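PDB 4UYP: cellulosomal scaffoldin anchoring protein C from Acetivibrio cellulolyticus, which anchors cellulosomal complexes to the bacterial cell surface, this chain being its third cohesin domain, which binds the dockerin of the adaptor scaffoldin ScaB. Local coordinates for residues A13-S18 against F98-S103; P27-Y32 against F121-T126; R37-P42 against N111-S116. One frame throughout, in Å; residues are numbered along the deposited sequence.

Contact 1: A13-S18 against F98-S103; sequences AGSVVS and FKVSDS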
loop_
_atom_site.group_PDB
_atom_site.type_symbol
_atom_site.label_atom_id
_atom_site.label_comp_id
_atom_site.label_asym_id
_atom_site.label_seq_id
_atom_site.Cartn_x
_atom_site.Cartn_y
_atom_site.Cartn_z
ATOM N N ALA C 13 -10.294 20.209 -10.557
ATOM C CA ALA C 13 -8.907 20.498 -10.197
ATOM C C ALA C 13 -8.854 21.612 -9.184
ATOM O O ALA C 13 -9.542 22.605 -9.303
ATOM C CB ALA C 13 -8.176 20.988 -11.473
ATOM N N GLY C 14 -7.991 21.411 -8.185
ATOM C CA GLY C 14 -7.879 22.462 -7.160
ATOM C C GLY C 14 -8.835 22.375 -6.004
ATOM O O GLY C 14 -8.698 23.102 -5.016
ATOM N N SER C 15 -9.865 21.487 -6.062
ATOM C CA SER C 15 -10.892 21.407 -5.067
ATOM C C SER C 15 -10.497 20.464 -3.917
ATOM O O SER C 15 -9.562 19.650 -4.040
ATOM C CB SER C 15 -12.244 20.881 -5.695
ATOM O OG SER C 15 -12.119 19.483 -6.032
ATOM N N VAL C 16 -11.298 20.535 -2.868
ATOM C CA VAL C 16 -11.245 19.523 -1.789
ATOM C C VAL C 16 -12.504 18.648 -1.936
ATOM O O VAL C 16 -13.613 19.165 -2.002
ATOM C CB VAL C 16 -11.169 20.122 -0.402
ATOM C CG1 VAL C 16 -11.284 18.979 0.654
ATOM C CG2 VAL C 16 -9.838 20.844 -0.213
ATOM N N VAL C 17 -12.292 17.336 -2.070
ATOM C CA VAL C 17 -13.371 16.333 -2.161
ATOM C C VAL C 17 -13.354 15.468 -0.896
ATOM O O VAL C 17 -12.327 15.438 -0.179
ATOM C CB VAL C 17 -13.259 15.457 -3.410
ATOM C CG1 VAL C 17 -13.276 16.352 -4.667
ATOM C CG2 VAL C 17 -11.979 14.636 -3.459
ATOM N N SER C 18 -14.459 14.797 -0.588
ATOM C CA SER C 18 -14.467 13.998 0.586
ATOM C C SER C 18 -14.811 12.534 0.229
ATOM O O SER C 18 -15.753 12.253 -0.583
ATOM C CB SER C 18 -15.445 14.560 1.586
ATOM O OG SER C 18 -15.201 15.903 1.869
ATOM N N PHE C 98 -9.659 15.131 0.591
ATOM C CA PHE C 98 -8.488 15.139 -0.306
ATOM C C PHE C 98 -8.453 16.416 -1.168
ATOM O O PHE C 98 -9.494 16.824 -1.725
ATOM C CB PHE C 98 -8.588 14.018 -1.332
ATOM C CG PHE C 98 -8.219 12.635 -0.816
ATOM C CD1 PHE C 98 -6.883 12.331 -0.628
ATOM C CD2 PHE C 98 -9.161 11.704 -0.506
ATOM C CE1 PHE C 98 -6.482 11.045 -0.231
ATOM C CE2 PHE C 98 -8.750 10.371 -0.100
ATOM C CZ PHE C 98 -7.438 10.089 0.019
ATOM N N LYS C 99 -7.325 17.078 -1.183
ATOM C CA LYS C 99 -7.081 18.157 -2.172
ATOM C C LYS C 99 -6.668 17.554 -3.514
ATOM O O LYS C 99 -5.680 16.843 -3.606
ATOM C CB LYS C 99 -5.908 19.062 -1.585
ATOM C CG LYS C 99 -5.277 19.981 -2.626
ATOM C CD LYS C 99 -6.257 21.027 -2.963
ATOM C CE LYS C 99 -5.559 22.140 -3.826
ATOM N NZ LYS C 99 -4.868 21.631 -4.963
ATOM N N VAL C 100 -7.486 17.850 -4.547
ATOM C CA VAL C 100 -7.182 17.470 -5.919
ATOM C C VAL C 100 -6.120 18.476 -6.468
ATOM O O VAL C 100 -6.370 19.691 -6.411
ATOM C CB VAL C 100 -8.445 17.522 -6.785
ATOM C CG1 VAL C 100 -8.093 17.133 -8.217
ATOM C CG2 VAL C 100 -9.495 16.546 -6.200
ATOM N N SER C 101 -5.072 17.889 -7.037
ATOM C CA SER C 101 -4.015 18.776 -7.582
ATOM C C SER C 101 -4.575 19.883 -8.508
ATOM O O SER C 101 -5.502 19.615 -9.301
ATOM C CB SER C 101 -3.089 17.931 -8.282
ATOM O OG SER C 101 -2.104 18.754 -8.966
ATOM N N ASP C 102 -3.980 21.042 -8.422
ATOM C CA ASP C 102 -4.441 22.095 -9.311
ATOM C C ASP C 102 -4.112 21.753 -10.778
ATOM O O ASP C 102 -4.819 22.332 -11.655
ATOM C CB ASP C 102 -3.628 23.393 -9.047
ATOM C CG ASP C 102 -4.055 24.127 -7.807
ATOM O OD1 ASP C 102 -4.873 23.666 -6.968
ATOM O OD2 ASP C 102 -3.502 25.294 -7.604
ATOM N N SER C 103 -3.175 20.860 -11.068
ATOM C CA SER C 103 -2.857 20.493 -12.440
ATOM C C SER C 103 -3.611 19.312 -13.001
ATOM O O SER C 103 -3.395 18.914 -14.148
ATOM C CB SER C 103 -1.363 20.308 -12.543
ATOM O OG SER C 103 -1.000 19.114 -11.852
#
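Strands 16-18 and 98-100 run antiparallel, their short axes 4.8 Å apart at closest approach and 136° between the directions of these short segments, well off exact antiparallel. Val17 and Phe98 form a hydrogen-bonded pair closed by both backbone bonds, Val17 N to Phe98 O at 2.9 Å and Phe98 N to Val17 O at 2.8 Å. Val16 faces Lys99 in the neighbouring non-hydrogen-bonded pair, and Val100 N then meets Ser15 O at 2.8 Å, nearly along the C=O axis (175°). Beyond the strand end the pairing loosens: Gly14 N makes two weak bonds, to Val100 O and Ser101 O. At the positive phi of Gly14 (88°) a beta carbon would collide with the carbonyl oxygen of Ala13. On the face carrying Val17 and Phe98, Val17 CG1 meets Val100 CG2 at 4.1 Å, crossing it obliquely, while Val17 CG2 lies against Phe98 CB. The Phe98 ring extends to Val45, Val47 and Ile139. On the other face Lys99, bent at chi2 and chi4, curls over Gly14, with CE 3.5 Å from Gly14 O. Its NZ, less surely placed, forms a salt bridge with Asp102 OD1 and also donates to Val100 O. Straighter backbone bonds thus give way to weak ones at Gly14, where the Lys99-Asp102 pair, if placed rightly, would add a charge contact at the surface.

Contact 2: P27-Y32 against F121-T126; sequences PKSGIY and FYYSGT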
loop_
_atom_site.group_PDB
_atom_site.type_symbol
_atom_site.label_atom_id
_atom_site.label_comp_id
_atom_site.label_asym_id
_atom_site.label_seq_id
_atom_site.Cartn_x
_atom_site.Cartn_y
_atom_site.Cartn_z
ATOM N N PRO C 27 -19.925 -6.674 13.253
ATOM C CA PRO C 27 -20.362 -7.739 14.202
ATOM C C PRO C 27 -20.956 -7.067 15.409
ATOM O O PRO C 27 -20.392 -6.157 16.033
ATOM C CB PRO C 27 -19.047 -8.461 14.532
ATOM C CG PRO C 27 -17.939 -7.443 14.251
ATOM C CD PRO C 27 -18.487 -6.805 12.970
ATOM N N LYS C 28 -22.132 -7.630 15.871
ATOM C CA LYS C 28 -22.730 -7.048 17.056
ATOM C C LYS C 28 -21.940 -7.260 18.356
ATOM O O LYS C 28 -22.126 -6.494 19.323
ATOM C CB LYS C 28 -24.203 -7.596 17.215
ATOM C CG LYS C 28 -24.996 -7.332 15.914
ATOM C CD LYS C 28 -25.123 -5.848 15.689
ATOM C CE LYS C 28 -26.289 -5.670 14.666
ATOM N NZ LYS C 28 -26.348 -4.285 14.133
ATOM N N SER C 29 -21.050 -8.248 18.320
ATOM C CA SER C 29 -20.185 -8.424 19.488
ATOM C C SER C 29 -19.114 -7.380 19.599
ATOM O O SER C 29 -18.453 -7.260 20.639
ATOM C CB SER C 29 -19.559 -9.844 19.440
ATOM O OG SER C 29 -18.762 -10.103 18.331
ATOM N N GLY C 30 -18.860 -6.688 18.477
ATOM C CA GLY C 30 -17.999 -5.497 18.578
ATOM C C GLY C 30 -16.609 -5.674 17.971
ATOM O O GLY C 30 -15.967 -6.737 18.121
ATOM N N ILE C 31 -16.139 -4.572 17.330
ATOM C CA ILE C 31 -14.755 -4.481 16.900
ATOM C C ILE C 31 -13.995 -3.756 18.004
ATOM O O ILE C 31 -14.368 -2.601 18.369
ATOM C CB ILE C 31 -14.650 -3.659 15.579
ATOM C CG1 ILE C 31 -15.492 -4.297 14.449
ATOM C CG2 ILE C 31 -13.163 -3.563 15.224
ATOM C CD1 ILE C 31 -15.604 -3.347 13.180
ATOM N N TYR C 32 -13.020 -4.455 18.601
ATOM C CA TYR C 32 -12.235 -3.870 19.679
ATOM C C TYR C 32 -11.059 -3.019 19.179
ATOM O O TYR C 32 -10.619 -2.100 19.881
ATOM C CB TYR C 32 -11.729 -5.108 20.493
ATOM C CG TYR C 32 -10.964 -4.798 21.748
ATOM C CD1 TYR C 32 -11.612 -4.106 22.810
ATOM C CD2 TYR C 32 -9.644 -5.135 21.919
ATOM C CE1 TYR C 32 -10.926 -3.878 24.003
ATOM C CE2 TYR C 32 -8.938 -4.931 23.132
ATOM C CZ TYR C 32 -9.594 -4.281 24.148
ATOM O OH TYR C 32 -8.964 -4.043 25.348
ATOM N N PHE C 121 -8.592 -6.028 11.479
ATOM C CA PHE C 121 -9.760 -5.831 12.368
ATOM C C PHE C 121 -9.804 -6.937 13.406
ATOM O O PHE C 121 -9.559 -8.103 13.036
ATOM C CB PHE C 121 -11.039 -5.869 11.595
ATOM C CG PHE C 121 -11.234 -4.695 10.649
ATOM C CD1 PHE C 121 -10.584 -4.674 9.419
ATOM C CD2 PHE C 121 -12.068 -3.707 10.978
ATOM C CE1 PHE C 121 -10.816 -3.527 8.588
ATOM C CE2 PHE C 121 -12.313 -2.609 10.153
ATOM C CZ PHE C 121 -11.630 -2.528 8.980
ATOM N N TYR C 122 -10.054 -6.555 14.644
ATOM C CA TYR C 122 -9.994 -7.546 15.793
ATOM C C TYR C 122 -11.274 -7.472 16.613
ATOM O O TYR C 122 -11.725 -6.408 17.006
ATOM C CB TYR C 122 -8.816 -7.260 16.664
ATOM C CG TYR C 122 -7.501 -7.752 16.054
ATOM C CD1 TYR C 122 -6.818 -7.011 15.052
ATOM C CD2 TYR C 122 -6.998 -9.006 16.390
ATOM C CE1 TYR C 122 -5.693 -7.535 14.474
ATOM C CE2 TYR C 122 -5.889 -9.519 15.762
ATOM C CZ TYR C 122 -5.224 -8.781 14.829
ATOM O OH TYR C 122 -4.093 -9.275 14.162
ATOM N N TYR C 123 -11.818 -8.639 16.941
ATOM C CA TYR C 123 -12.901 -8.748 17.949
ATOM C C TYR C 123 -12.362 -8.587 19.386
ATOM O O TYR C 123 -13.133 -8.157 20.230
ATOM C CB TYR C 123 -13.344 -10.227 17.917
ATOM C CG TYR C 123 -14.092 -10.664 16.673
ATOM C CD1 TYR C 123 -15.326 -10.092 16.302
ATOM C CD2 TYR C 123 -13.552 -11.711 15.882
ATOM C CE1 TYR C 123 -15.996 -10.531 15.186
ATOM C CE2 TYR C 123 -14.294 -12.157 14.753
ATOM C CZ TYR C 123 -15.490 -11.565 14.456
ATOM O OH TYR C 123 -16.206 -11.967 13.313
ATOM N N SER C 124 -11.045 -8.847 19.622
ATOM C CA SER C 124 -10.440 -8.718 20.959
ATOM C C SER C 124 -8.964 -8.664 20.725
ATOM O O SER C 124 -8.505 -8.714 19.552
ATOM C CB SER C 124 -10.787 -10.042 21.733
ATOM O OG SER C 124 -9.972 -11.097 21.184
ATOM N N GLY C 125 -8.182 -8.560 21.781
ATOM C CA GLY C 125 -6.771 -8.437 21.587
ATOM C C GLY C 125 -6.185 -9.639 20.859
ATOM O O GLY C 125 -5.036 -9.492 20.289
ATOM N N THR C 126 -6.779 -10.855 20.912
ATOM C CA THR C 126 -6.177 -11.987 20.261
ATOM C C THR C 126 -7.012 -12.607 19.202
ATOM O O THR C 126 -6.657 -13.733 18.689
ATOM C CB THR C 126 -5.790 -13.100 21.301
ATOM O OG1 THR C 126 -6.978 -13.398 22.043
ATOM C CG2 THR C 126 -4.734 -12.571 22.246
#
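At one end of the cohesin beta-sandwich, a type I beta turn from Pro27 to Gly30, closed by Gly30 N to Pro27 O, packs against the corner the chain turns at Tyr123. Tyr32 follows this turn, and its N donates to Tyr122 O at 2.8 Å, the bond between the two backbones. Its CB points toward the corner and rests 3.4 Å from Tyr123 O. That carbonyl accepts from Arg83 NH1, while Arg83 NH2 bonds Ser29 O, so one guanidinium ties the two segments together. With CG anti to the backbone N (chi1 -176°), the Tyr32 ring continues along the 123-125 backbone: CG lies 4.0 Å from Ser124 CA, and CD2 reaches Gly125 N at 3.7 Å, an oblique approach. CE2 is still near that nitrogen, and OH at the tip leaves the contact to hydrogen-bond Asp59 of the ScaB chain. Gly125 O is bonded to Asn52 of that chain, so both segments of this contact reach the dockerin. Ile31 CD1 meets Phe121 CD2 obliquely at 4.2 Å. The Tyr123 ring lies beside the turn, its OH modelled as covalently linked to a sulfate, and Pro27 CB touches Tyr123 CE1 at the ring edge, in its plane, at 3.7 Å.

Contact 3: R37-P42 against N111-S116; sequences RTNFDP and NITTNS. With EPE (4-(2-hydroxyethyl)-1-piperazine ethanesulfonic acid), chain U.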
loop_
_atom_site.group_PDB
_atom_site.type_symbol
_atom_site.label_atom_id
_atom_site.label_comp_id
_atom_site.label_asym_id
_atom_site.label_seq_id
_atom_site.Cartn_x
_atom_site.Cartn_y
_atom_site.Cartn_z
ATOM N N ARG C 37 -5.630 1.461 6.334
ATOM C CA ARG C 37 -4.748 2.361 5.566
ATOM C C ARG C 37 -5.178 2.400 4.141
ATOM O O ARG C 37 -5.513 1.362 3.556
ATOM C CB ARG C 37 -3.351 1.769 5.638
ATOM C CG ARG C 37 -2.412 2.690 4.837
ATOM C CD ARG C 37 -0.935 2.299 4.886
ATOM N NE ARG C 37 -0.461 2.380 6.237
ATOM C CZ ARG C 37 0.823 2.342 6.490
ATOM N NH1 ARG C 37 1.780 2.225 5.555
ATOM N NH2 ARG C 37 1.266 2.420 7.745
ATOM N N THR C 38 -5.231 3.616 3.607
ATOM C CA THR C 38 -5.546 3.875 2.162
ATOM C C THR C 38 -4.306 4.407 1.510
ATOM O O THR C 38 -3.616 5.279 2.049
ATOM C CB THR C 38 -6.612 5.014 1.957
ATOM O OG1 THR C 38 -6.169 6.229 2.521
ATOM C CG2 THR C 38 -7.972 4.580 2.630
ATOM N N ASN C 39 -4.012 3.956 0.268
ATOM C CA ASN C 39 -3.030 4.659 -0.562
ATOM C C ASN C 39 -3.697 5.478 -1.680
ATOM O O ASN C 39 -4.823 5.229 -2.051
ATOM C CB ASN C 39 -2.085 3.592 -1.217
ATOM C CG ASN C 39 -1.183 2.917 -0.135
ATOM O OD1 ASN C 39 -1.515 1.767 0.275
ATOM N ND2 ASN C 39 -0.175 3.586 0.323
ATOM N N PHE C 40 -2.835 6.347 -2.127
ATOM C CA PHE C 40 -3.226 7.253 -3.241
ATOM C C PHE C 40 -1.951 7.761 -3.890
ATOM O O PHE C 40 -0.860 7.755 -3.317
ATOM C CB PHE C 40 -4.037 8.471 -2.708
ATOM C CG PHE C 40 -3.324 9.257 -1.595
ATOM C CD1 PHE C 40 -3.508 8.834 -0.207
ATOM C CD2 PHE C 40 -2.465 10.402 -1.848
ATOM C CE1 PHE C 40 -2.882 9.570 0.823
ATOM C CE2 PHE C 40 -1.863 11.103 -0.809
ATOM C CZ PHE C 40 -2.065 10.674 0.544
ATOM N N ASP C 41 -2.093 8.195 -5.166
ATOM C CA ASP C 41 -1.002 8.840 -5.852
ATOM C C ASP C 41 -0.738 10.222 -5.439
ATOM O O ASP C 41 -1.648 11.057 -5.596
ATOM C CB ASP C 41 -1.247 8.753 -7.419
ATOM C CG ASP C 41 -0.121 9.424 -8.183
ATOM O OD1 ASP C 41 0.566 10.343 -7.748
ATOM O OD2 ASP C 41 -0.205 9.179 -9.453
ATOM N N PRO C 42 0.341 10.570 -4.674
ATOM C CA PRO C 42 0.459 11.830 -4.031
ATOM C C PRO C 42 0.690 13.050 -4.916
ATOM O O PRO C 42 0.662 14.166 -4.423
ATOM C CB PRO C 42 1.633 11.588 -3.007
ATOM C CG PRO C 42 2.430 10.611 -3.765
ATOM C CD PRO C 42 1.541 9.694 -4.432
ATOM N N ASN C 111 -7.404 6.187 -7.995
ATOM C CA ASN C 111 -7.809 5.014 -7.179
ATOM C C ASN C 111 -7.369 5.227 -5.713
ATOM O O ASN C 111 -6.167 5.492 -5.435
ATOM C CB ASN C 111 -7.034 3.827 -7.767
ATOM C CG ASN C 111 -7.538 3.519 -9.164
ATOM O OD1 ASN C 111 -8.533 2.777 -9.307
ATOM N ND2 ASN C 111 -6.841 4.019 -10.153
ATOM N N ILE C 112 -8.373 5.134 -4.840
ATOM C CA ILE C 112 -8.067 5.285 -3.359
ATOM C C ILE C 112 -8.320 3.865 -2.830
ATOM O O ILE C 112 -9.403 3.337 -2.818
ATOM C CB ILE C 112 -9.103 6.309 -2.774
ATOM C CG1 ILE C 112 -9.092 7.668 -3.522
ATOM C CG2 ILE C 112 -8.770 6.534 -1.330
ATOM C CD1 ILE C 112 -7.741 8.395 -3.649
ATOM N N THR C 113 -7.163 3.300 -2.499
ATOM C CA THR C 113 -7.070 1.836 -2.327
ATOM C C THR C 113 -6.854 1.351 -0.899
ATOM O O THR C 113 -6.045 1.918 -0.247
ATOM C CB THR C 113 -5.846 1.271 -3.206
ATOM O OG1 THR C 113 -4.626 1.874 -2.917
ATOM C CG2 THR C 113 -6.128 1.583 -4.762
ATOM N N THR C 114 -7.572 0.344 -0.479
ATOM C CA THR C 114 -7.302 -0.290 0.880
ATOM C C THR C 114 -5.996 -1.079 0.846
ATOM O O THR C 114 -5.856 -1.928 -0.078
ATOM C CB THR C 114 -8.434 -1.172 1.220
ATOM O OG1 THR C 114 -9.704 -0.479 1.194
ATOM C CG2 THR C 114 -8.224 -1.693 2.700
ATOM N N ASN C 115 -5.129 -0.889 1.793
ATOM C CA ASN C 115 -3.810 -1.577 1.863
ATOM C C ASN C 115 -3.978 -2.788 2.814
ATOM O O ASN C 115 -4.004 -2.584 4.024
ATOM C CB ASN C 115 -2.735 -0.608 2.242
ATOM C CG ASN C 115 -1.318 -1.198 2.124
ATOM O OD1 ASN C 115 -1.220 -2.441 2.446
ATOM N ND2 ASN C 115 -0.344 -0.432 1.847
ATOM N N SER C 116 -3.995 -4.020 2.272
ATOM C CA SER C 116 -4.254 -5.209 3.127
ATOM C C SER C 116 -3.050 -5.470 4.008
ATOM O O SER C 116 -3.277 -6.191 4.997
ATOM C CB SER C 116 -4.706 -6.411 2.275
ATOM O OG SER C 116 -3.618 -6.608 1.454
HETATM N N1 EPE U . 6.471 1.677 2.774
HETATM C C2 EPE U . 6.770 1.648 4.182
HETATM C C3 EPE U . 8.182 0.968 4.304
HETATM N N4 EPE U . 9.132 1.892 3.638
HETATM C C5 EPE U . 8.790 2.481 2.368
HETATM C C6 EPE U . 7.587 1.739 1.847
HETATM C C7 EPE U . 10.434 2.231 4.278
HETATM C C8 EPE U . 10.265 3.673 4.766
HETATM O O8 EPE U . 10.793 4.526 3.721
HETATM C C9 EPE U . 5.207 1.335 2.122
HETATM C C10 EPE U . 3.903 1.822 2.822
HETATM S S EPE U . 2.536 1.572 1.846
HETATM O O1S EPE U . 1.450 2.161 2.609
HETATM O O2S EPE U . 2.340 0.117 1.700
HETATM O O3S EPE U . 2.709 2.261 0.565
HETATM O O HOH W 1 -3.348 0.292 -1.042
HETATM O O HOH W 2 -4.580 7.663 -6.535
#
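Backbone bonding comes first: strands 37-39 and 111-114 are antiparallel, with an angle of 148° between their directions. Asn39 and Thr113 form a hydrogen-bonded pair, Asn39 N to Thr113 O at 2.9 Å and a nearly straight return bond (173°) from Thr113 N to Asn39 O. Asn115 N to Arg37 O continues the pairing, and Thr38 faces Thr114 in the non-hydrogen-bonded pair between.

Polar side chains gather on the Asn39 and Thr113 face. Asn115 CG is anti to the backbone N, which carries ND2 across to a lone pair of Asn39 OD1 at 2.9 Å in a bent bond, the amide planes turned 46° apart. Asn115 OD1 accepts from Ala117 N, which fixes the amide's orientation. A water lies 2.7 Å from Asn39 OD1, a bond it appears to donate, and is also bonded to Thr113 OG1, whose strongest partner is Ser116 of the second subunit.

A HEPES sulfonate, probably from the crystallisation liquor, takes Arg37 NH1 on O1S at 3.0 Å and Asn39 ND2 on the same oxygen, while Asn115 ND2 gives a bent bond to O2S at 2.7 Å. Asn115 of the second subunit binds it too, and Asn39 ND2 also reaches Gly71 O.

Apolar packing occupies the other side, where Phe40 CB meets Ile112 CD1 at 3.8 Å; Thr38, Ile112 and Thr114 rest on Ile6, which binds calcium in another structure of this protein.

These donors can hold a sulfonate, here from the buffer; its charge would partly offset that of Arg37, which also makes cation-pi contacts with Tyr118 and Phe72. Arg37 NH2 bonds Val25 O of a ScaB chain, so the cluster borders both subunit and dockerin interfaces.

All three contacts belong to one cohesin domain and reach the same sheet as counted within the chain. Contacts 1 and 2 lie on opposite sides of the chain's centre, their centres 35 Å apart, whereas contact 3 lies between them, its centre 16 Å from that of contact 1 and 24 Å from that of contact 2. Along the chain the first segments come in the order 13-18, 27-32, 37-42 and their partners in the order 98-103, 111-116, 121-126. Contact 3 touches contact 1 through the core, Phe98 CE1 lying 3.7 Å from Phe40 CD1. Contacts 2 and 3 share strand 109-122, and both reach ScaB, contact 3 through Arg37 on the neighbouring strand 33-39.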